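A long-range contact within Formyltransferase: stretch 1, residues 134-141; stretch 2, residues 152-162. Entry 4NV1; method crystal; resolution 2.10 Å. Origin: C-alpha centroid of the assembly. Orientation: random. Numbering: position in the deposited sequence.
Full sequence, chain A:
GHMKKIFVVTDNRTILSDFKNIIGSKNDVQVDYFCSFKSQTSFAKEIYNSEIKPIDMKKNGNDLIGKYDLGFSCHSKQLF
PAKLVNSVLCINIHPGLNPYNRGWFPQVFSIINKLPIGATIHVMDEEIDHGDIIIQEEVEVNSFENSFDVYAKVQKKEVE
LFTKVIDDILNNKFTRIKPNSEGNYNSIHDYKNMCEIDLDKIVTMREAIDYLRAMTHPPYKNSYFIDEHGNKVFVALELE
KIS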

ATOM      1  N   ILE A 134      18.901  29.121  14.795  1.00 18.80           N
ATOM      2  CA  ILE A 134      19.648  29.897  13.860  1.00 17.44           C
ATOM      3  C   ILE A 134      18.849  30.158  12.638  1.00 20.83           C
ATOM      4  O   ILE A 134      18.868  31.268  12.073  1.00 23.40           O
ATOM      5  N   ILE A 135      18.236  29.081  12.162  1.00 18.92           N
ATOM      6  CA  ILE A 135      17.390  29.131  10.998  1.00 17.69           C
ATOM      7  C   ILE A 135      16.453  27.891  10.993  1.00 21.71           C
ATOM      8  O   ILE A 135      16.884  26.775  11.353  1.00 19.02           O
ATOM      9  N   GLN A 136      15.187  28.098  10.618  1.00 19.46           N
ATOM     10  CA  GLN A 136      14.276  26.953  10.466  1.00 21.50           C
ATOM     11  C   GLN A 136      13.209  27.278   9.461  1.00 27.18           C
ATOM     12  O   GLN A 136      12.888  28.468   9.236  1.00 22.49           O
ATOM     13  N   GLU A 137      12.663  26.243   8.847  1.00 23.78           N
ATOM     14  CA  GLU A 137      11.583  26.464   7.881  1.00 24.10           C
ATOM     15  C   GLU A 137      10.555  25.337   7.885  1.00 28.25           C
ATOM     16  O   GLU A 137      10.882  24.119   7.846  1.00 18.81           O
ATOM     17  N   GLU A 138       9.286  25.729   7.977  1.00 26.13           N
ATOM     18  CA  GLU A 138       8.199  24.718   7.800  1.00 27.45           C
ATOM     19  C   GLU A 138       8.145  24.049   6.430  1.00 25.67           C
ATOM     20  O   GLU A 138       8.608  24.613   5.437  1.00 29.60           O
ATOM     21  N   VAL A 139       7.661  22.803   6.405  1.00 28.60           N
ATOM     22  CA  VAL A 139       7.432  22.022   5.194  1.00 27.20           C
ATOM     23  C   VAL A 139       5.972  21.587   5.163  1.00 23.82           C
ATOM     24  O   VAL A 139       5.389  21.260   6.217  1.00 26.57           O
ATOM     25  N   GLU A 140       5.365  21.587   3.979  1.00 25.83           N
ATOM     26  CA  GLU A 140       3.942  21.230   3.778  1.00 32.64           C
ATOM     27  C   GLU A 140       3.771  19.709   3.857  1.00 31.77           C
ATOM     28  O   GLU A 140       4.608  18.941   3.339  1.00 32.02           O
ATOM     29  N   VAL A 141       2.706  19.265   4.488  1.00 30.27           N
ATOM     30  CA  VAL A 141       2.331  17.861   4.398  1.00 30.58           C
ATOM     31  C   VAL A 141       1.148  17.784   3.444  1.00 30.09           C
ATOM     32  O   VAL A 141       0.036  18.227   3.781  1.00 28.35           O
ATOM     33  N   ALA A 152      11.697  12.969   3.443  1.00 23.72           N
ATOM     34  CA  ALA A 152      12.607  13.364   2.362  1.00 24.95           C
ATOM     35  C   ALA A 152      12.521  14.851   1.992  1.00 25.39           C
ATOM     36  O   ALA A 152      13.537  15.392   1.591  1.00 23.36           O
ATOM     37  N   LYS A 153      11.348  15.482   2.092  1.00 23.93           N
ATOM     38  CA  LYS A 153      11.260  16.945   1.971  1.00 26.70           C
ATOM     39  C   LYS A 153      12.017  17.624   3.084  1.00 22.07           C
ATOM     40  O   LYS A 153      12.615  18.659   2.827  1.00 30.31           O
ATOM     41  N   VAL A 154      11.951  17.075   4.292  1.00 21.22           N
ATOM     42  CA  VAL A 154      12.530  17.697   5.481  1.00 20.97           C
ATOM     43  C   VAL A 154      14.052  17.651   5.336  1.00 24.72           C
ATOM     44  O   VAL A 154      14.743  18.681   5.451  1.00 25.38           O
ATOM     45  N   GLN A 155      14.526  16.508   4.874  1.00 22.55           N
ATOM     46  CA  GLN A 155      15.951  16.287   4.705  1.00 22.99           C
ATOM     47  C   GLN A 155      16.544  17.228   3.718  1.00 22.55           C
ATOM     48  O   GLN A 155      17.528  17.900   4.000  1.00 24.51           O
ATOM     49  N   LYS A 156      15.956  17.335   2.551  1.00 23.33           N
ATOM     50  CA  LYS A 156      16.340  18.348   1.600  1.00 27.29           C
ATOM     51  C   LYS A 156      16.257  19.793   2.115  1.00 25.34           C
ATOM     52  O   LYS A 156      17.085  20.652   1.787  1.00 26.41           O
ATOM     53  N   LYS A 157      15.275  20.094   2.953  1.00 27.27           N
ATOM     54  CA  LYS A 157      15.192  21.460   3.493  1.00 24.25           C
ATOM     55  C   LYS A 157      16.392  21.681   4.437  1.00 21.17           C
ATOM     56  O   LYS A 157      17.082  22.691   4.402  1.00 25.18           O
ATOM     57  N   GLU A 158      16.684  20.677   5.237  1.00 20.80           N
ATOM     58  CA  GLU A 158      17.828  20.658   6.125  1.00 22.36           C
ATOM     59  C   GLU A 158      19.071  21.060   5.419  1.00 26.07           C
ATOM     60  O   GLU A 158      19.703  21.956   5.909  1.00 21.84           O
ATOM     61  N   VAL A 159      19.407  20.375   4.321  1.00 27.98           N
ATOM     62  CA  VAL A 159      20.596  20.669   3.520  1.00 27.84           C
ATOM     63  C   VAL A 159      20.607  22.038   2.819  1.00 24.65           C
ATOM     64  O   VAL A 159      21.620  22.764   2.799  1.00 23.87           O
ATOM     65  N   GLU A 160      19.447  22.446   2.329  1.00 23.51           N
ATOM     66  CA  GLU A 160      19.274  23.806   1.840  1.00 24.24           C
ATOM     67  C   GLU A 160      19.422  24.896   2.911  1.00 23.60           C
ATOM     68  O   GLU A 160      20.085  25.916   2.700  1.00 22.10           O
ATOM     69  N   LEU A 161      18.922  24.647   4.113  1.00 22.36           N
ATOM     70  CA  LEU A 161      19.086  25.619   5.191  1.00 22.29           C
ATOM     71  C   LEU A 161      20.540  25.671   5.682  1.00 24.39           C
ATOM     72  O   LEU A 161      21.094  26.714   5.928  1.00 21.20           O
ATOM     73  N   PHE A 162      21.228  24.539   5.698  1.00 24.35           N
ATOM     74  CA  PHE A 162      22.612  24.527   6.169  1.00 22.32           C
ATOM     75  C   PHE A 162      23.505  25.221   5.140  1.00 24.60           C
ATOM     76  O   PHE A 162      24.449  25.962   5.474  1.00 20.21           O
TER

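The unusual feature here is a lysine that bonds the strand-side backbone rather than a carboxylate: Lys153 NZ donates a hydrogen bond to Glu140 O at 2.7 Å, although an acidic side chain belongs to that same residue. Lys153 has chi1 at -93°, chi2 at 137° and chi4 at 139°, all between wells, with chi3 at p, and its aliphatic part is used on the way: Lys153 CE lies 3.5 Å from Val139 CG1.

The framework is a strand and a helix running roughly antiparallel at 147°, the axes approaching to 9.0 Å. Alternation along the strand sends Ile135, Glu137 and Val139 toward the helix, while Gln136 and Glu138 point away. The helix answers with Leu161, Lys157 and Lys153, spaced four residues apart and so repeating on one face.

At one end, Ile135 (t, t) meets Leu161 (m, t), with Ile135 CD1 3.7 Å from Leu161 CD2. Leu161 also reaches the strand backbone, its CD1 lying 3.9 Å from Gln136 CA and 3.7 Å from Glu137 N. Further along, Val139 (t) sets its CG2 4.2 Å from Val154 CG2 and 4.1 Å from Lys157 CB; Val154 itself points sideways and contributes less area.

Between the two apolar patches sits a charged pair. Glu137, extended at t, t, forms a salt bridge with Lys157, but its hydrogen bonds are weak: Lys157 NZ is 3.4 Å from Glu137 OE1 and 3.5 Å from Glu137 OE2. The tighter partner is on the helix itself, where Lys157 NZ bonds Glu160 OE2 at 2.6 Å. Lys157 bends through t, p, p, t, and its amine thus joins two carboxylates. The rule to read is apolar patches around Ile135 and Val139, a charged pair between them, and a lysine-to-backbone bond past Val139, with lysines supplying methylenes to the packing and amines to the polar partners.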

ATOM      1  CB  ILE A 134      20.879  29.129  13.429  1.00 16.96           C
ATOM      2  CG1 ILE A 134      21.796  28.888  14.631  1.00 19.14           C
ATOM      3  CG2 ILE A 134      21.491  29.758  12.234  1.00 17.02           C
ATOM      4  CD1 ILE A 134      23.051  28.130  14.322  1.00 20.12           C
ATOM      5  CB  ILE A 135      18.171  29.266   9.712  1.00 18.21           C
ATOM      6  CG1 ILE A 135      17.260  29.778   8.611  1.00 18.13           C
ATOM      7  CG2 ILE A 135      18.818  27.975   9.180  1.00 18.47           C
ATOM      8  CD1 ILE A 135      17.770  29.778   7.190  1.00 18.28           C
ATOM      9  CB  GLN A 136      13.634  26.604  11.780  1.00 21.41           C
ATOM     10  CG  GLN A 136      12.598  27.630  12.220  1.00 20.40           C
ATOM     11  CD  GLN A 136      12.054  27.262  13.555  1.00 23.99           C
ATOM     12  OE1 GLN A 136      11.430  28.094  14.177  1.00 24.51           O
ATOM     13  NE2 GLN A 136      12.264  26.015  14.023  1.00 24.20           N
ATOM     14  CB  GLU A 137      12.162  26.741   6.499  1.00 25.33           C
ATOM     15  CG  GLU A 137      11.120  27.239   5.510  1.00 31.82           C
ATOM     16  CD  GLU A 137      11.670  27.343   4.097  1.00 41.96           C
ATOM     17  OE1 GLU A 137      12.906  27.428   3.898  1.00 50.21           O
ATOM     18  OE2 GLU A 137      10.855  27.360   3.147  1.00 52.91           O
ATOM     19  CB  GLU A 138       6.839  25.323   8.138  1.00 30.82           C
ATOM     20  CG  GLU A 138       5.650  24.392   8.091  1.00 29.69           C
ATOM     21  CD  GLU A 138       4.411  25.047   8.707  1.00 30.86           C
ATOM     22  OE1 GLU A 138       4.421  26.205   9.126  1.00 28.50           O
ATOM     23  OE2 GLU A 138       3.375  24.405   8.795  1.00 32.35           O
ATOM     24  CB  VAL A 139       8.370  20.782   5.257  1.00 33.27           C
ATOM     25  CG1 VAL A 139       7.932  19.669   4.362  1.00 33.75           C
ATOM     26  CG2 VAL A 139       9.826  21.194   4.982  1.00 35.49           C
ATOM     27  CB  GLU A 140       3.491  21.572   2.347  1.00 41.01           C
ATOM     28  CG  GLU A 140       3.265  23.046   2.058  1.00 56.41           C
ATOM     29  CD  GLU A 140       2.421  23.279   0.806  1.00 67.80           C
ATOM     30  OE1 GLU A 140       2.767  22.710  -0.264  1.00 60.44           O
ATOM     31  OE2 GLU A 140       1.424  24.044   0.893  1.00 73.34           O
ATOM     32  CB  VAL A 141       1.912  17.317   5.745  1.00 23.65           C
ATOM     33  CG1 VAL A 141       1.517  15.849   5.605  1.00 29.67           C
ATOM     34  CG2 VAL A 141       3.014  17.476   6.752  1.00 26.27           C
ATOM     35  CB  ALA A 152      12.411  12.542   1.102  1.00 26.19           C
ATOM     36  CB  LYS A 153       9.817  17.502   2.012  1.00 25.52           C
ATOM     37  CG  LYS A 153       9.221  17.659   0.631  1.00 35.28           C
ATOM     38  CD  LYS A 153       7.775  17.187   0.526  1.00 30.82           C
ATOM     39  CE  LYS A 153       6.918  17.876   1.533  1.00 27.88           C
ATOM     40  NZ  LYS A 153       5.621  18.237   0.927  1.00 28.12           N
ATOM     41  CB  VAL A 154      11.987  17.079   6.773  1.00 18.46           C
ATOM     42  CG1 VAL A 154      12.793  17.438   7.988  1.00 17.38           C
ATOM     43  CG2 VAL A 154      10.544  17.585   6.992  1.00 19.85           C
ATOM     44  CB  GLN A 155      16.276  14.816   4.408  1.00 24.73           C
ATOM     45  CG  GLN A 155      17.685  14.427   4.712  1.00 31.05           C
ATOM     46  CD  GLN A 155      17.925  12.916   4.583  1.00 35.78           C
ATOM     47  OE1 GLN A 155      18.392  12.461   3.543  1.00 42.29           O
ATOM     48  NE2 GLN A 155      17.613  12.157   5.614  1.00 35.27           N
ATOM     49  CB  LYS A 156      15.372  18.204   0.440  1.00 31.47           C
ATOM     50  CG  LYS A 156      15.711  19.014  -0.787  1.00 38.68           C
ATOM     51  CD  LYS A 156      15.230  18.280  -2.034  1.00 44.82           C
ATOM     52  CE  LYS A 156      15.718  16.826  -2.059  1.00 50.78           C
ATOM     53  NZ  LYS A 156      14.634  15.818  -2.315  1.00 53.65           N
ATOM     54  CB  LYS A 157      13.851  21.625   4.206  1.00 27.84           C
ATOM     55  CG  LYS A 157      13.657  22.995   4.855  1.00 27.24           C
ATOM     56  CD  LYS A 157      13.678  24.097   3.798  1.00 26.84           C
ATOM     57  CE  LYS A 157      12.483  24.039   2.884  1.00 35.40           C
ATOM     58  NZ  LYS A 157      12.801  24.875   1.704  1.00 36.88           N
ATOM     59  CB  GLU A 158      18.123  19.304   6.716  1.00 24.65           C
ATOM     60  CG  GLU A 158      17.277  18.886   7.910  1.00 23.69           C
ATOM     61  CD  GLU A 158      17.621  17.462   8.333  1.00 30.72           C
ATOM     62  OE1 GLU A 158      17.302  16.550   7.526  1.00 35.11           O
ATOM     63  OE2 GLU A 158      18.178  17.231   9.445  1.00 34.03           O
ATOM     64  CB  VAL A 159      20.827  19.526   2.528  1.00 29.24           C
ATOM     65  CG1 VAL A 159      21.939  19.898   1.590  1.00 31.98           C
ATOM     66  CG2 VAL A 159      21.205  18.267   3.302  1.00 30.97           C
ATOM     67  CB  GLU A 160      17.951  23.880   1.085  1.00 29.43           C
ATOM     68  CG  GLU A 160      17.618  25.292   0.672  1.00 34.75           C
ATOM     69  CD  GLU A 160      16.123  25.528   0.494  1.00 41.05           C
ATOM     70  OE1 GLU A 160      15.822  26.665   0.083  1.00 41.33           O
ATOM     71  OE2 GLU A 160      15.269  24.651   0.783  1.00 45.27           O
ATOM     72  CB  LEU A 161      18.174  25.344   6.366  1.00 21.29           C
ATOM     73  CG  LEU A 161      16.675  25.474   6.093  1.00 22.39           C
ATOM     74  CD1 LEU A 161      15.967  25.269   7.402  1.00 22.33           C
ATOM     75  CD2 LEU A 161      16.164  26.836   5.641  1.00 23.52           C
ATOM     76  CB  PHE A 162      23.022  23.069   6.362  1.00 22.01           C
ATOM     77  CG  PHE A 162      24.456  22.884   6.718  1.00 22.22           C
ATOM     78  CD1 PHE A 162      24.888  23.154   7.990  1.00 26.82           C
ATOM     79  CD2 PHE A 162      25.339  22.372   5.818  1.00 27.99           C
ATOM     80  CE1 PHE A 162      26.218  22.952   8.347  1.00 28.87           C
ATOM     81  CE2 PHE A 162      26.673  22.199   6.133  1.00 30.88           C
ATOM     82  CZ  PHE A 162      27.114  22.484   7.407  1.00 31.36           C
TER